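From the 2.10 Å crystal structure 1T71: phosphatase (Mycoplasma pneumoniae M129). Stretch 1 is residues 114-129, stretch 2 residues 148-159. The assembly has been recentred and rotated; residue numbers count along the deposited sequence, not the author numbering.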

ATOM      1  N   ASN A 114      14.433 -16.003  -9.320  1.00 72.20           N
ATOM      2  CA  ASN A 114      14.981 -16.270 -10.644  1.00 73.74           C
ATOM      3  C   ASN A 114      16.105 -15.344 -11.098  1.00 73.07           C
ATOM      4  O   ASN A 114      15.918 -14.489 -11.969  1.00 73.21           O
ATOM      5  N   LYS A 115      17.274 -15.526 -10.494  1.00 74.01           N
ATOM      6  CA  LYS A 115      18.453 -14.751 -10.848  1.00 73.60           C
ATOM      7  C   LYS A 115      18.298 -13.269 -10.537  1.00 72.15           C
ATOM      8  O   LYS A 115      18.856 -12.422 -11.236  1.00 73.04           O
ATOM      9  N   ALA A 116      17.546 -12.954  -9.489  1.00 42.59           N
ATOM     10  CA  ALA A 116      17.345 -11.562  -9.127  1.00 40.48           C
ATOM     11  C   ALA A 116      17.213 -11.349  -7.624  1.00 38.81           C
ATOM     12  O   ALA A 116      16.400 -11.992  -6.964  1.00 37.18           O
ATOM     13  N   LYS A 117      18.026 -10.441  -7.094  1.00 39.80           N
ATOM     14  CA  LYS A 117      17.985 -10.108  -5.678  1.00 39.57           C
ATOM     15  C   LYS A 117      16.996  -8.947  -5.593  1.00 38.56           C
ATOM     16  O   LYS A 117      17.286  -7.835  -6.047  1.00 38.46           O
ATOM     17  N   ILE A 118      15.825  -9.212  -5.025  1.00 40.75           N
ATOM     18  CA  ILE A 118      14.781  -8.202  -4.918  1.00 38.30           C
ATOM     19  C   ILE A 118      14.602  -7.640  -3.512  1.00 36.76           C
ATOM     20  O   ILE A 118      14.534  -8.384  -2.533  1.00 36.01           O
ATOM     21  N   ARG A 119      14.517  -6.318  -3.426  1.00 32.70           N
ATOM     22  CA  ARG A 119      14.343  -5.649  -2.148  1.00 30.83           C
ATOM     23  C   ARG A 119      12.998  -4.922  -2.075  1.00 29.28           C
ATOM     24  O   ARG A 119      12.566  -4.299  -3.045  1.00 28.52           O
ATOM     25  N   ILE A 120      12.324  -5.034  -0.934  1.00 28.74           N
ATOM     26  CA  ILE A 120      11.050  -4.349  -0.736  1.00 27.31           C
ATOM     27  C   ILE A 120      11.198  -3.483   0.502  1.00 26.62           C
ATOM     28  O   ILE A 120      11.520  -3.982   1.585  1.00 26.13           O
ATOM     29  N   THR A 121      10.973  -2.184   0.332  1.00 24.80           N
ATOM     30  CA  THR A 121      11.100  -1.219   1.416  1.00 24.47           C
ATOM     31  C   THR A 121       9.815  -0.409   1.594  1.00 25.18           C
ATOM     32  O   THR A 121       9.164  -0.024   0.619  1.00 24.53           O
ATOM     33  N   ASN A 122       9.472  -0.151   2.852  1.00 25.87           N
ATOM     34  CA  ASN A 122       8.274   0.595   3.232  1.00 25.41           C
ATOM     35  C   ASN A 122       8.735   1.781   4.079  1.00 24.74           C
ATOM     36  O   ASN A 122       9.552   1.623   4.981  1.00 25.69           O
ATOM     37  N   LEU A 123       8.227   2.970   3.777  1.00 24.99           N
ATOM     38  CA  LEU A 123       8.609   4.172   4.517  1.00 23.96           C
ATOM     39  C   LEU A 123       7.402   5.056   4.807  1.00 24.63           C
ATOM     40  O   LEU A 123       6.393   4.994   4.103  1.00 25.48           O
ATOM     41  N   LEU A 124       7.518   5.879   5.847  1.00 23.60           N
ATOM     42  CA  LEU A 124       6.458   6.810   6.238  1.00 23.16           C
ATOM     43  C   LEU A 124       6.848   8.235   5.858  1.00 23.41           C
ATOM     44  O   LEU A 124       7.943   8.707   6.180  1.00 23.03           O
ATOM     45  N   GLY A 125       5.948   8.920   5.168  1.00 21.10           N
ATOM     46  CA  GLY A 125       6.225  10.285   4.764  1.00 21.57           C
ATOM     47  C   GLY A 125       6.243  11.198   5.968  1.00 23.79           C
ATOM     48  O   GLY A 125       5.556  10.956   6.961  1.00 21.81           O
ATOM     49  N   THR A 126       7.034  12.258   5.890  1.00 25.37           N
ATOM     50  CA  THR A 126       7.125  13.193   6.995  1.00 27.18           C
ATOM     51  C   THR A 126       5.834  14.006   7.098  1.00 27.01           C
ATOM     52  O   THR A 126       5.548  14.603   8.134  1.00 26.58           O
ATOM     53  N   SER A 127       5.051  14.008   6.018  1.00 28.39           N
ATOM     54  CA  SER A 127       3.786  14.738   5.958  1.00 29.22           C
ATOM     55  C   SER A 127       2.612  14.001   6.614  1.00 30.09           C
ATOM     56  O   SER A 127       1.489  14.504   6.633  1.00 31.70           O
ATOM     57  N   VAL A 128       2.862  12.810   7.141  1.00 29.54           N
ATOM     58  CA  VAL A 128       1.807  12.045   7.794  1.00 29.86           C
ATOM     59  C   VAL A 128       1.837  12.326   9.292  1.00 29.98           C
ATOM     60  O   VAL A 128       2.876  12.182   9.933  1.00 28.63           O
ATOM     61  N   PRO A 129       0.699  12.744   9.866  1.00 36.05           N
ATOM     62  CA  PRO A 129       0.652  13.026  11.307  1.00 36.97           C
ATOM     63  C   PRO A 129       0.725  11.700  12.058  1.00 37.01           C
ATOM     64  O   PRO A 129      -0.092  10.813  11.817  1.00 37.95           O
ATOM     65  N   ARG A 148      24.041  -0.660  -1.542  1.00 79.51           N
ATOM     66  CA  ARG A 148      24.125  -1.343  -2.834  1.00 81.36           C
ATOM     67  C   ARG A 148      23.958  -2.861  -2.877  1.00 80.67           C
ATOM     68  O   ARG A 148      24.799  -3.560  -3.447  1.00 80.78           O
ATOM     69  N   ASP A 149      22.880  -3.387  -2.307  1.00 90.08           N
ATOM     70  CA  ASP A 149      22.690  -4.832  -2.354  1.00 89.55           C
ATOM     71  C   ASP A 149      21.341  -5.274  -2.910  1.00 87.35           C
ATOM     72  O   ASP A 149      20.476  -5.742  -2.160  1.00 88.01           O
ATOM     73  N   CYS A 150      21.164  -5.126  -4.218  1.00 47.10           N
ATOM     74  CA  CYS A 150      19.928  -5.540  -4.869  1.00 43.81           C
ATOM     75  C   CYS A 150      19.864  -5.108  -6.324  1.00 41.16           C
ATOM     76  O   CYS A 150      20.401  -4.067  -6.703  1.00 40.38           O
ATOM     77  N   ASP A 151      19.215  -5.935  -7.137  1.00 54.43           N
ATOM     78  CA  ASP A 151      19.049  -5.658  -8.555  1.00 52.33           C
ATOM     79  C   ASP A 151      17.772  -4.850  -8.713  1.00 50.38           C
ATOM     80  O   ASP A 151      17.721  -3.883  -9.474  1.00 51.15           O
ATOM     81  N   LEU A 152      16.738  -5.264  -7.985  1.00 40.62           N
ATOM     82  CA  LEU A 152      15.455  -4.577  -8.014  1.00 36.71           C
ATOM     83  C   LEU A 152      15.143  -4.050  -6.616  1.00 33.96           C
ATOM     84  O   LEU A 152      15.423  -4.706  -5.611  1.00 33.22           O
ATOM     85  N   HIS A 153      14.568  -2.856  -6.558  1.00 35.53           N
ATOM     86  CA  HIS A 153      14.227  -2.242  -5.283  1.00 33.01           C
ATOM     87  C   HIS A 153      12.835  -1.646  -5.423  1.00 31.14           C
ATOM     88  O   HIS A 153      12.643  -0.687  -6.170  1.00 29.35           O
ATOM     89  N   ILE A 154      11.873  -2.235  -4.717  1.00 27.42           N
ATOM     90  CA  ILE A 154      10.482  -1.790  -4.749  1.00 26.06           C
ATOM     91  C   ILE A 154      10.177  -0.980  -3.493  1.00 25.78           C
ATOM     92  O   ILE A 154      10.347  -1.468  -2.375  1.00 25.35           O
ATOM     93  N   VAL A 155       9.728   0.257  -3.675  1.00 24.11           N
ATOM     94  CA  VAL A 155       9.434   1.122  -2.536  1.00 23.49           C
ATOM     95  C   VAL A 155       7.980   1.571  -2.405  1.00 23.69           C
ATOM     96  O   VAL A 155       7.389   2.095  -3.350  1.00 22.81           O
ATOM     97  N   ASP A 156       7.415   1.360  -1.221  1.00 22.59           N
ATOM     98  CA  ASP A 156       6.052   1.789  -0.926  1.00 22.14           C
ATOM     99  C   ASP A 156       6.214   2.984   0.015  1.00 21.93           C
ATOM    100  O   ASP A 156       6.545   2.813   1.191  1.00 21.23           O
ATOM    101  N   PHE A 157       6.006   4.190  -0.517  1.00 24.03           N
ATOM    102  CA  PHE A 157       6.141   5.419   0.267  1.00 23.62           C
ATOM    103  C   PHE A 157       4.762   5.822   0.770  1.00 23.02           C
ATOM    104  O   PHE A 157       3.938   6.339   0.015  1.00 24.96           O
ATOM    105  N   HIS A 158       4.518   5.573   2.050  1.00 19.30           N
ATOM    106  CA  HIS A 158       3.236   5.878   2.668  1.00 20.30           C
ATOM    107  C   HIS A 158       3.246   7.327   3.138  1.00 20.07           C
ATOM    108  O   HIS A 158       3.679   7.621   4.255  1.00 22.36           O
ATOM    109  N   ALA A 159       2.765   8.228   2.284  1.00 21.04           N
ATOM    110  CA  ALA A 159       2.763   9.654   2.600  1.00 22.29           C
ATOM    111  C   ALA A 159       1.448  10.341   2.261  1.00 23.06           C
ATOM    112  O   ALA A 159       0.652   9.842   1.454  1.00 23.10           O
TER

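Strands 117-124 and 152-158 lie side by side as parallel neighbours in one sheet, their directions 16° apart, so side chains meet flank to flank on its two faces rather than pointing into one another. The backbones are laced by a regular ladder, in which Arg-119 N donates to Leu-152 O (2.9 Å) and Ile-154 N to Arg-119 O (2.7 Å), a pattern that continues to Gly-125 N and His-158 O (2.8 Å).

One face carries Ile-118, Ile-120, Leu-152 and Ile-154. All four have chi1 in m and chi2 in t. CG1 of Ile-118 rests 4.2 Å from CB of Leu-152, while its CG2 reaches CD1 of Ile-154 at 4.4 Å; Ile-154 thus fills the space beside both isoleucines, its CB lying 4.4 Å from CG1 of Ile-120. Farther along, this face turns polar with Asn-122 and Asp-156, both chi1 t. The carboxylate oxygens of Asp-156 are hydrogen-bonded elsewhere in the structure. Beyond them, CD2 of Leu-124 (m, t) approaches the edge of the His-158 ring, 4.1 Å from ND1.

The other face begins with Arg-119, whose extended chain (chi1 to chi3 all t) lays CD over the face of the His-153 ring, 3.9 Å from its centroid. The same CD lies 3.9 Å from SG of Cys-150 (chi1 p), so the aliphatic part of the arginine occupies a groove between sulfur and imidazole. Next, Thr-121 (m) sits beside Val-155 (t), with CB of Thr-121 4.4 Å from CG2 of Val-155. Leu-123 (m, t) bridges two neighbours: its CD1 meets CG1 of Val-155 at 4.2 Å and its CB lies 4.0 Å from CD2 of Phe-157.

The Phe-157 ring (chi1 t) reaches across toward Gly-125, where CE2 comes within 3.5 Å of the glycine CA. The absence of a side chain there matters: a CB on Gly-125 would fall 2.3 Å from CB of Ala-159, a clash. Instead CB of Ala-159 fits close to the bare backbone, 3.7 Å from Gly-125 CA. After the turn from Gly-125 to Val-128, Val-128 (t) points back toward the second stretch and sets CG2 3.6 Å from CA of Ala-159.

Polar contacts gather at the opposite end. Asp-151 (m) accepts a hydrogen bond at OD2 from Lys-117 N (2.8 Å), and Lys-117 NZ forms a salt bridge with Asp-149 OD2 (2.6 Å), although Asp-149 is poorly ordered.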

ATOM      1  CB  ASN A 114      13.859 -16.276 -11.687  1.00 95.77           C
ATOM      2  CG  ASN A 114      13.238 -17.653 -11.860  1.00 99.09           C
ATOM      3  OD1 ASN A 114      13.891 -18.586 -12.350  1.00 99.32           O
ATOM      4  ND2 ASN A 114      11.978 -17.794 -11.447  1.00 99.42           N
ATOM      5  CB  LYS A 115      18.751 -14.931 -12.342  1.00 83.41           C
ATOM      6  CG  LYS A 115      18.762 -16.384 -12.798  1.00 86.12           C
ATOM      7  CD  LYS A 115      18.837 -16.493 -14.316  1.00 87.58           C
ATOM      8  CE  LYS A 115      18.736 -17.941 -14.771  1.00 88.07           C
ATOM      9  NZ  LYS A 115      17.464 -18.573 -14.314  1.00 88.73           N
ATOM     10  CB  ALA A 116      16.115 -11.018  -9.836  1.00 41.70           C
ATOM     11  CB  LYS A 117      19.367  -9.663  -5.201  1.00 57.64           C
ATOM     12  CG  LYS A 117      19.669  -9.990  -3.752  1.00 62.50           C
ATOM     13  CD  LYS A 117      21.078  -9.548  -3.379  1.00 66.02           C
ATOM     14  CE  LYS A 117      21.503 -10.121  -2.029  1.00 68.93           C
ATOM     15  NZ  LYS A 117      20.587  -9.728  -0.918  1.00 70.54           N
ATOM     16  CB  ILE A 118      13.435  -8.773  -5.394  1.00 37.89           C
ATOM     17  CG1 ILE A 118      13.593  -9.337  -6.811  1.00 37.99           C
ATOM     18  CG2 ILE A 118      12.362  -7.686  -5.359  1.00 38.21           C
ATOM     19  CD1 ILE A 118      12.341 -10.007  -7.356  1.00 37.38           C
ATOM     20  CB  ARG A 119      15.477  -4.652  -1.938  1.00 34.60           C
ATOM     21  CG  ARG A 119      15.719  -4.283  -0.499  1.00 35.16           C
ATOM     22  CD  ARG A 119      16.956  -3.410  -0.346  1.00 38.32           C
ATOM     23  NE  ARG A 119      17.340  -3.309   1.055  1.00 44.39           N
ATOM     24  CZ  ARG A 119      18.205  -4.118   1.657  1.00 44.64           C
ATOM     25  NH1 ARG A 119      18.796  -5.090   0.980  1.00 44.53           N
ATOM     26  NH2 ARG A 119      18.464  -3.961   2.947  1.00 47.47           N
ATOM     27  CB  ILE A 120       9.871  -5.328  -0.515  1.00 26.47           C
ATOM     28  CG1 ILE A 120       9.653  -6.192  -1.759  1.00 24.99           C
ATOM     29  CG2 ILE A 120       8.595  -4.535  -0.215  1.00 23.36           C
ATOM     30  CD1 ILE A 120       8.522  -7.210  -1.609  1.00 22.81           C
ATOM     31  CB  THR A 121      12.275  -0.256   1.144  1.00 26.70           C
ATOM     32  OG1 THR A 121      13.479  -1.018   1.000  1.00 26.46           O
ATOM     33  CG2 THR A 121      12.448   0.734   2.291  1.00 25.13           C
ATOM     34  CB  ASN A 122       7.337  -0.337   4.029  1.00 24.64           C
ATOM     35  CG  ASN A 122       6.030   0.337   4.468  1.00 27.54           C
ATOM     36  OD1 ASN A 122       5.468   1.188   3.760  1.00 26.86           O
ATOM     37  ND2 ASN A 122       5.525  -0.075   5.631  1.00 21.43           N
ATOM     38  CB  LEU A 123       9.630   4.980   3.718  1.00 22.52           C
ATOM     39  CG  LEU A 123      11.002   4.350   3.461  1.00 25.48           C
ATOM     40  CD1 LEU A 123      11.575   4.885   2.152  1.00 24.21           C
ATOM     41  CD2 LEU A 123      11.932   4.660   4.629  1.00 19.35           C
ATOM     42  CB  LEU A 124       6.204   6.736   7.751  1.00 20.50           C
ATOM     43  CG  LEU A 124       5.162   5.732   8.250  1.00 20.05           C
ATOM     44  CD1 LEU A 124       5.334   5.502   9.745  1.00 21.83           C
ATOM     45  CD2 LEU A 124       3.766   6.261   7.955  1.00 17.90           C
ATOM     46  CB  THR A 126       8.325  14.132   6.798  1.00 40.42           C
ATOM     47  OG1 THR A 126       8.621  14.790   8.032  1.00 45.31           O
ATOM     48  CG2 THR A 126       8.016  15.173   5.732  1.00 41.00           C
ATOM     49  CB  SER A 127       3.426  15.056   4.499  1.00 34.64           C
ATOM     50  OG  SER A 127       3.202  13.871   3.745  1.00 35.13           O
ATOM     51  CB  VAL A 128       1.990  10.518   7.596  1.00 28.93           C
ATOM     52  CG1 VAL A 128       0.867   9.766   8.311  1.00 30.27           C
ATOM     53  CG2 VAL A 128       1.996  10.171   6.122  1.00 28.76           C
ATOM     54  CB  PRO A 129      -0.708  13.701  11.487  1.00 33.02           C
ATOM     55  CG  PRO A 129      -1.002  14.273  10.127  1.00 34.17           C
ATOM     56  CD  PRO A 129      -0.544  13.174   9.210  1.00 32.05           C
ATOM     57  CB  ARG A 148      25.455  -0.999  -3.505  1.00108.15           C
ATOM     58  CG  ARG A 148      25.763   0.481  -3.591  1.00112.21           C
ATOM     59  CD  ARG A 148      24.720   1.231  -4.400  1.00115.35           C
ATOM     60  NE  ARG A 148      25.254   2.497  -4.897  1.00119.14           N
ATOM     61  CZ  ARG A 148      26.262   2.590  -5.761  1.00120.50           C
ATOM     62  NH1 ARG A 148      26.845   1.492  -6.228  1.00120.92           N
ATOM     63  NH2 ARG A 148      26.695   3.781  -6.152  1.00120.80           N
ATOM     64  CB  ASP A 149      22.866  -5.458  -0.972  1.00120.34           C
ATOM     65  CG  ASP A 149      22.748  -6.970  -1.007  1.00123.22           C
ATOM     66  OD1 ASP A 149      23.618  -7.618  -1.634  1.00124.58           O
ATOM     67  OD2 ASP A 149      21.781  -7.510  -0.423  1.00124.03           O
ATOM     68  CB  CYS A 150      18.704  -5.004  -4.113  1.00 53.66           C
ATOM     69  SG  CYS A 150      18.705  -3.221  -3.815  1.00 54.57           S
ATOM     70  CB  ASP A 151      18.940  -6.968  -9.335  1.00 57.35           C
ATOM     71  CG  ASP A 151      20.129  -7.882  -9.107  1.00 58.51           C
ATOM     72  OD1 ASP A 151      21.269  -7.456  -9.396  1.00 59.05           O
ATOM     73  OD2 ASP A 151      19.924  -9.024  -8.640  1.00 58.28           O
ATOM     74  CB  LEU A 152      14.347  -5.523  -8.481  1.00 37.60           C
ATOM     75  CG  LEU A 152      14.588  -6.260  -9.801  1.00 39.34           C
ATOM     76  CD1 LEU A 152      13.281  -6.881 -10.274  1.00 40.97           C
ATOM     77  CD2 LEU A 152      15.119  -5.293 -10.847  1.00 42.78           C
ATOM     78  CB  HIS A 153      15.237  -1.144  -4.947  1.00 28.19           C
ATOM     79  CG  HIS A 153      15.292  -0.790  -3.494  1.00 26.60           C
ATOM     80  ND1 HIS A 153      14.268  -1.078  -2.615  1.00 26.93           N
ATOM     81  CD2 HIS A 153      16.237  -0.146  -2.771  1.00 26.30           C
ATOM     82  CE1 HIS A 153      14.582  -0.626  -1.414  1.00 23.32           C
ATOM     83  NE2 HIS A 153      15.772  -0.056  -1.481  1.00 28.38           N
ATOM     84  CB  ILE A 154       9.530  -3.009  -4.833  1.00 26.22           C
ATOM     85  CG1 ILE A 154       9.753  -3.736  -6.166  1.00 28.02           C
ATOM     86  CG2 ILE A 154       8.078  -2.568  -4.699  1.00 24.15           C
ATOM     87  CD1 ILE A 154       8.992  -5.046  -6.296  1.00 27.36           C
ATOM     88  CB  VAL A 155      10.306   2.398  -2.572  1.00 24.30           C
ATOM     89  CG1 VAL A 155       9.977   3.288  -1.378  1.00 22.53           C
ATOM     90  CG2 VAL A 155      11.780   2.026  -2.578  1.00 25.06           C
ATOM     91  CB  ASP A 156       5.257   0.671  -0.234  1.00 21.89           C
ATOM     92  CG  ASP A 156       3.886   1.140   0.261  1.00 21.79           C
ATOM     93  OD1 ASP A 156       3.060   0.299   0.694  1.00 20.50           O
ATOM     94  OD2 ASP A 156       3.633   2.360   0.228  1.00 23.74           O
ATOM     95  CB  PHE A 157       6.731   6.538  -0.600  1.00 23.52           C
ATOM     96  CG  PHE A 157       7.167   7.759   0.174  1.00 23.71           C
ATOM     97  CD1 PHE A 157       7.054   9.029  -0.390  1.00 23.11           C
ATOM     98  CD2 PHE A 157       7.688   7.644   1.462  1.00 23.12           C
ATOM     99  CE1 PHE A 157       7.450  10.170   0.322  1.00 23.20           C
ATOM    100  CE2 PHE A 157       8.087   8.775   2.184  1.00 23.91           C
ATOM    101  CZ  PHE A 157       7.967  10.041   1.613  1.00 21.25           C
ATOM    102  CB  HIS A 158       3.009   4.926   3.849  1.00 19.85           C
ATOM    103  CG  HIS A 158       1.570   4.634   4.117  1.00 19.18           C
ATOM    104  ND1 HIS A 158       0.911   5.104   5.232  1.00 19.69           N
ATOM    105  CD2 HIS A 158       0.654   3.938   3.402  1.00 16.44           C
ATOM    106  CE1 HIS A 158      -0.348   4.708   5.192  1.00 15.88           C
ATOM    107  NE2 HIS A 158      -0.530   4.000   4.092  1.00 18.12           N
ATOM    108  CB  ALA A 159       3.913  10.343   1.877  1.00 20.49           C
TER